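Local coordinates for protein putative sugar kinase PH1459 (PDB 3EWM) that probably phosphorylates a sugar such as fructose at the expense of ATP, as a member of the PfkB (ribokinase-like) carbohydrate kinases, at residues I188-E193 with D247-A252; I214-G217 with C221-I224. All coordinates share one frame; numbering follows the deposited sequence.

Interaction 1: I188-E193 with D247-A252; sequences IVKASE and DAFMAA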
ATOM      1  N   ILE A 188     -10.666   5.898 -30.152  1.00 12.30           N
ATOM      2  CA  ILE A 188      -9.286   6.335 -30.113  1.00 11.63           C
ATOM      3  C   ILE A 188      -8.560   5.314 -29.283  1.00 11.87           C
ATOM      4  O   ILE A 188      -8.945   5.028 -28.143  1.00 11.83           O
ATOM      5  CB  ILE A 188      -9.167   7.728 -29.449  1.00 11.85           C
ATOM      6  CG1 ILE A 188      -9.946   8.769 -30.256  1.00 13.90           C
ATOM      7  CG2 ILE A 188      -7.707   8.140 -29.282  1.00 11.67           C
ATOM      8  CD1 ILE A 188     -10.722   9.734 -29.374  1.00 15.92           C
ATOM      9  N   VAL A 189      -7.514   4.739 -29.854  1.00 11.63           N
ATOM     10  CA  VAL A 189      -6.706   3.781 -29.125  1.00 11.48           C
ATOM     11  C   VAL A 189      -5.266   4.261 -29.134  1.00 11.92           C
ATOM     12  O   VAL A 189      -4.734   4.671 -30.181  1.00 12.02           O
ATOM     13  CB  VAL A 189      -6.829   2.344 -29.727  1.00 11.27           C
ATOM     14  CG1 VAL A 189      -5.781   1.388 -29.127  1.00  9.97           C
ATOM     15  CG2 VAL A 189      -8.231   1.806 -29.506  1.00 11.30           C
ATOM     16  N   LYS A 190      -4.670   4.245 -27.946  1.00 11.57           N
ATOM     17  CA  LYS A 190      -3.264   4.504 -27.764  1.00 11.75           C
ATOM     18  C   LYS A 190      -2.576   3.225 -27.293  1.00 11.48           C
ATOM     19  O   LYS A 190      -3.013   2.584 -26.332  1.00 11.46           O
ATOM     20  CB  LYS A 190      -3.071   5.631 -26.737  1.00 12.15           C
ATOM     21  CG  LYS A 190      -1.626   5.891 -26.393  1.00 12.73           C
ATOM     22  CD  LYS A 190      -1.512   6.973 -25.317  1.00 13.92           C
ATOM     23  CE  LYS A 190      -0.119   7.038 -24.753  1.00 17.71           C
ATOM     24  NZ  LYS A 190       0.181   5.933 -23.816  1.00 19.69           N
ATOM     25  N   ALA A 191      -1.486   2.863 -27.969  1.00 10.41           N
ATOM     26  CA  ALA A 191      -0.730   1.692 -27.614  1.00 10.20           C
ATOM     27  C   ALA A 191       0.713   1.899 -28.002  1.00 10.30           C
ATOM     28  O   ALA A 191       0.994   2.601 -28.968  1.00 10.13           O
ATOM     29  CB  ALA A 191      -1.291   0.446 -28.322  1.00  9.55           C
ATOM     30  N   SER A 192       1.622   1.283 -27.248  1.00 11.08           N
ATOM     31  CA  SER A 192       3.018   1.225 -27.648  1.00 11.55           C
ATOM     32  C   SER A 192       3.155   0.202 -28.761  1.00 11.63           C
ATOM     33  O   SER A 192       2.336  -0.708 -28.901  1.00 11.03           O
ATOM     34  CB  SER A 192       3.914   0.798 -26.487  1.00 11.58           C
ATOM     35  OG  SER A 192       3.591  -0.528 -26.087  1.00 13.31           O
ATOM     36  N   GLU A 193       4.220   0.336 -29.534  1.00 12.42           N
ATOM     37  CA  GLU A 193       4.491  -0.656 -30.558  1.00 13.77           C
ATOM     38  C   GLU A 193       4.633  -2.066 -29.942  1.00 13.35           C
ATOM     39  O   GLU A 193       4.229  -3.045 -30.566  1.00 13.47           O
ATOM     40  CB  GLU A 193       5.693  -0.240 -31.426  1.00 13.35           C
ATOM     41  CG  GLU A 193       6.954   0.041 -30.667  1.00 15.43           C
ATOM     42  CD  GLU A 193       8.105   0.417 -31.592  1.00 16.51           C
ATOM     43  OE1 GLU A 193       8.096  -0.018 -32.761  1.00 18.59           O
ATOM     44  OE2 GLU A 193       9.005   1.162 -31.140  1.00 20.69           O
ATOM     45  N   ASP A 247       1.122  10.087 -20.672  1.00  9.08           N
ATOM     46  CA  ASP A 247      -0.169  10.632 -20.253  1.00  9.33           C
ATOM     47  C   ASP A 247      -0.370  12.067 -20.738  1.00  9.75           C
ATOM     48  O   ASP A 247      -1.484  12.455 -21.043  1.00  9.82           O
ATOM     49  CB  ASP A 247      -0.341  10.504 -18.763  1.00  8.70           C
ATOM     50  CG  ASP A 247      -0.421   9.052 -18.324  1.00  9.30           C
ATOM     51  OD1 ASP A 247      -0.890   8.200 -19.119  1.00  9.80           O
ATOM     52  OD2 ASP A 247      -0.002   8.761 -17.202  1.00 10.07           O
ATOM     53  N   ALA A 248       0.712  12.841 -20.771  1.00 10.70           N
ATOM     54  CA  ALA A 248       0.722  14.161 -21.405  1.00 10.63           C
ATOM     55  C   ALA A 248       0.321  14.043 -22.881  1.00 10.54           C
ATOM     56  O   ALA A 248      -0.533  14.789 -23.372  1.00 10.37           O
ATOM     57  CB  ALA A 248       2.083  14.779 -21.285  1.00 10.70           C
ATOM     58  N   PHE A 249       0.960  13.104 -23.576  1.00 10.44           N
ATOM     59  CA  PHE A 249       0.631  12.812 -24.950  1.00 10.76           C
ATOM     60  C   PHE A 249      -0.857  12.454 -25.112  1.00 10.63           C
ATOM     61  O   PHE A 249      -1.532  13.000 -25.978  1.00  9.87           O
ATOM     62  CB  PHE A 249       1.541  11.695 -25.479  1.00 11.76           C
ATOM     63  CG  PHE A 249       1.091  11.133 -26.783  1.00 12.28           C
ATOM     64  CD1 PHE A 249       1.394  11.783 -27.969  1.00 14.15           C
ATOM     65  CD2 PHE A 249       0.381   9.951 -26.829  1.00 15.53           C
ATOM     66  CE1 PHE A 249       0.973  11.272 -29.196  1.00 14.52           C
ATOM     67  CE2 PHE A 249      -0.044   9.423 -28.051  1.00 17.34           C
ATOM     68  CZ  PHE A 249       0.258  10.097 -29.236  1.00 15.33           C
HETATM   69  N   MSE A 250      -1.368  11.545 -24.278  1.00 10.42           N
HETATM   70  CA  MSE A 250      -2.795  11.197 -24.335  1.00 10.67           C
HETATM   71  C   MSE A 250      -3.671  12.431 -24.155  1.00  9.93           C
HETATM   72  O   MSE A 250      -4.603  12.651 -24.923  1.00 10.35           O
HETATM   73  CB  MSE A 250      -3.160  10.128 -23.282  1.00 10.73           C
HETATM   74  CG  MSE A 250      -4.593   9.619 -23.371  1.00 13.09           C
HETATM   75 SE   MSE A 250      -5.090   9.012 -25.168  1.00 22.50          SE
HETATM   76  CE  MSE A 250      -5.910   7.284 -24.700  1.00 12.67           C
ATOM     77  N   ALA A 251      -3.379  13.219 -23.123  1.00  9.63           N
ATOM     78  CA  ALA A 251      -4.138  14.440 -22.874  1.00  9.55           C
ATOM     79  C   ALA A 251      -4.172  15.337 -24.117  1.00  9.89           C
ATOM     80  O   ALA A 251      -5.237  15.761 -24.548  1.00  8.51           O
ATOM     81  CB  ALA A 251      -3.568  15.190 -21.682  1.00  9.63           C
ATOM     82  N   ALA A 252      -2.998  15.563 -24.706  1.00  9.91           N
ATOM     83  CA  ALA A 252      -2.885  16.354 -25.934  1.00 10.89           C
ATOM     84  C   ALA A 252      -3.711  15.782 -27.071  1.00 10.99           C
ATOM     85  O   ALA A 252      -4.307  16.525 -27.844  1.00 11.74           O
ATOM     86  CB  ALA A 252      -1.434  16.448 -26.366  1.00 10.14           C
TER
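Lys190 of strand 188-192 reaches across to Phe249 and Met250 of helix 245-259, packing the central mixed sheet of the ribokinase-like fold against one of its covering helices. The contact is buried, and its close approaches are made by carbon and selenium; no hydrogen bond joins the two segments. It is the aliphatic part of the lysine that does the touching. Its CG stands anti to the backbone N (chi1 175°) and the extended chain takes the methylenes out to the helix, while the bend at chi4 (-76°) turns only NZ aside. There CE comes within 3.6 Å of Phe249 CD2, and CD lies 3.8 Å from the same ring atom. Both methylenes meet the ring at its edge, close to its plane, and not over a face. A lysine suits the place by its long apolar stem, which packs in the interior while the amino group serves the ATP site; the flat phenylalanine offers that stem an edge.

The polar end looks to other partners. Lys190 binds ATP in this protein; its NZ forms a long, weak ion pair with Asp160, while Asp247 of the helix hydrogen-bonds Asn38 through OD2. Lys190 NZ and Asp247 OD1 remain 5.3 Å apart, too far for a salt bridge.

Selenomethionine Met250 packs along the lysine nearer the strand: SE lies 4.1 Å from Lys190 CD, and the terminal CE rests 3.9 Å from Lys190 CB.

Interaction 2: I214-G217 with C221-I224; sequences ITLG and CRLI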
ATOM      1  N   ILE A 214       0.107   5.111 -32.022  1.00 12.68           N
ATOM      2  CA  ILE A 214       1.069   4.100 -31.637  1.00 13.04           C
ATOM      3  C   ILE A 214       2.320   4.820 -31.187  1.00 13.31           C
ATOM      4  O   ILE A 214       2.935   5.544 -31.969  1.00 12.87           O
ATOM      5  CB  ILE A 214       1.400   3.081 -32.784  1.00 12.54           C
ATOM      6  CG1 ILE A 214       0.156   2.294 -33.233  1.00 13.51           C
ATOM      7  CG2 ILE A 214       2.479   2.100 -32.338  1.00 12.27           C
ATOM      8  CD1 ILE A 214      -0.681   1.671 -32.111  1.00 15.93           C
ATOM      9  N   THR A 215       2.683   4.620 -29.925  1.00 13.47           N
ATOM     10  CA  THR A 215       3.868   5.243 -29.374  1.00 14.10           C
ATOM     11  C   THR A 215       5.116   4.404 -29.683  1.00 16.00           C
ATOM     12  O   THR A 215       5.097   3.166 -29.649  1.00 14.58           O
ATOM     13  CB  THR A 215       3.718   5.500 -27.858  1.00 13.30           C
ATOM     14  OG1 THR A 215       3.492   4.257 -27.175  1.00 12.16           O
ATOM     15  CG2 THR A 215       2.533   6.452 -27.588  1.00 12.92           C
ATOM     16  N   LEU A 216       6.200   5.098 -30.002  1.00 17.89           N
ATOM     17  CA  LEU A 216       7.453   4.418 -30.303  1.00 20.79           C
ATOM     18  C   LEU A 216       8.534   4.820 -29.288  1.00 22.48           C
ATOM     19  O   LEU A 216       9.723   4.851 -29.599  1.00 24.24           O
ATOM     20  CB  LEU A 216       7.847   4.666 -31.774  1.00 20.81           C
ATOM     21  CG  LEU A 216       6.728   4.627 -32.842  1.00 20.72           C
ATOM     22  CD1 LEU A 216       7.157   5.253 -34.164  1.00 22.00           C
ATOM     23  CD2 LEU A 216       6.137   3.219 -33.096  1.00 19.99           C
ATOM     24  N   GLY A 217       8.096   5.097 -28.059  1.00 24.40           N
ATOM     25  CA  GLY A 217       8.976   5.510 -26.969  1.00 26.05           C
ATOM     26  C   GLY A 217       9.575   6.894 -27.189  1.00 27.30           C
ATOM     27  O   GLY A 217       8.863   7.831 -27.558  1.00 27.02           O
ATOM     28  N   CYS A 221       6.072   8.887 -32.295  1.00 20.57           N
ATOM     29  CA  CYS A 221       4.846   8.121 -32.397  1.00 20.91           C
ATOM     30  C   CYS A 221       4.267   8.191 -33.793  1.00 19.58           C
ATOM     31  O   CYS A 221       4.810   8.854 -34.680  1.00 19.33           O
ATOM     32  CB  CYS A 221       3.823   8.599 -31.364  1.00 20.70           C
ATOM     33  SG  CYS A 221       3.297  10.287 -31.590  1.00 28.14           S
ATOM     34  N   ARG A 222       3.151   7.508 -33.969  1.00 18.25           N
ATOM     35  CA  ARG A 222       2.536   7.361 -35.263  1.00 18.54           C
ATOM     36  C   ARG A 222       1.025   7.465 -35.077  1.00 17.51           C
ATOM     37  O   ARG A 222       0.472   6.936 -34.123  1.00 15.82           O
ATOM     38  CB  ARG A 222       2.972   6.012 -35.833  1.00 18.50           C
ATOM     39  CG  ARG A 222       2.089   5.368 -36.869  1.00 20.66           C
ATOM     40  CD  ARG A 222       2.657   3.980 -37.253  1.00 20.91           C
ATOM     41  NE  ARG A 222       4.079   4.041 -37.570  1.00 23.98           N
ATOM     42  CZ  ARG A 222       5.020   3.231 -37.088  1.00 26.91           C
ATOM     43  NH1 ARG A 222       4.725   2.219 -36.273  1.00 28.18           N
ATOM     44  NH2 ARG A 222       6.279   3.421 -37.453  1.00 27.85           N
ATOM     45  N   LEU A 223       0.369   8.191 -35.972  1.00 17.01           N
ATOM     46  CA  LEU A 223      -1.077   8.309 -35.929  1.00 17.21           C
ATOM     47  C   LEU A 223      -1.648   7.617 -37.134  1.00 18.04           C
ATOM     48  O   LEU A 223      -1.245   7.892 -38.258  1.00 18.12           O
ATOM     49  CB  LEU A 223      -1.524   9.765 -35.909  1.00 16.69           C
ATOM     50  CG  LEU A 223      -1.089  10.584 -34.696  1.00 16.42           C
ATOM     51  CD1 LEU A 223      -1.619  11.990 -34.842  1.00 17.23           C
ATOM     52  CD2 LEU A 223      -1.564   9.945 -33.401  1.00 15.84           C
ATOM     53  N   ILE A 224      -2.574   6.704 -36.887  1.00 18.82           N
ATOM     54  CA  ILE A 224      -3.182   5.918 -37.948  1.00 20.60           C
ATOM     55  C   ILE A 224      -4.676   6.199 -38.015  1.00 21.61           C
ATOM     56  O   ILE A 224      -5.396   6.089 -37.014  1.00 21.00           O
ATOM     57  CB  ILE A 224      -2.937   4.418 -37.740  1.00 19.99           C
ATOM     58  CG1 ILE A 224      -1.444   4.151 -37.592  1.00 20.42           C
ATOM     59  CG2 ILE A 224      -3.528   3.603 -38.906  1.00 21.64           C
ATOM     60  CD1 ILE A 224      -1.100   3.468 -36.317  1.00 23.25           C
TER
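Leu216 turns its CG anti to its own carbonyl carbon (chi1 -41°), and Arg222 carries its CG anti to the backbone N before bending at chi3 (-49°); together these torsions lay the leucine methyls against the guanidinium. The two side chains cross at about a right angle. Leu216 CD1 sits 3.8 Å above one face of the group, displaced toward its rim, while CD2 approaches Arg222 NH1 at 3.6 Å. A branched apolar side chain suits this place, covering the flat cation while Arg222 NE makes a salt bridge to Asp231. With an alanine here both methyls go, and that face of the guanidinium would probably lose its apolar cover, though the salt bridge to Asp231 would remain.

In the backbone, Ile214 and Arg222 form an antiparallel hydrogen-bonded pair. Ile214 N donates to Arg222 O over 2.8 Å, nearly straight at 166°, and Arg222 N returns a more bent bond to Ile214 O. Isoleucine suits a strand by its beta branch, and its longer arm also packs: Ile214 CG1 meets Ile224 CD1 at 3.5 Å. Thr215 and Cys221 follow as a non-hydrogen-bonded pair, with Cys221 CB 3.9 Å from Thr215 CA. The whole is a beta hairpin whose turn end, with Thr215 and Gly220, belongs to the ATP site.

Overall arrangement
Interaction 1 is the deeper of the two, its centre about 7 Å from that of the chain, against about 15 Å for the partly buried interaction 2. The first joins sheet to helix through side chains alone; the second joins neighbouring strands by backbone hydrogen bonds, with an arginine at its margin. Strands 188-192 and 211-215 run side by side and parallel in one sheet, which brings the side chains of the ATP-binding residues Lys190 and Thr215 to about 4 Å at their nearest atoms; Ala191 O lies 2.8 Å from Thr215 N, a probable hydrogen bond. Helix 245-259 also serves both, for Phe249 CE1 packs 3.5 Å from Cys221 SG. Interaction 2 is nested within the loop that interaction 1 closes.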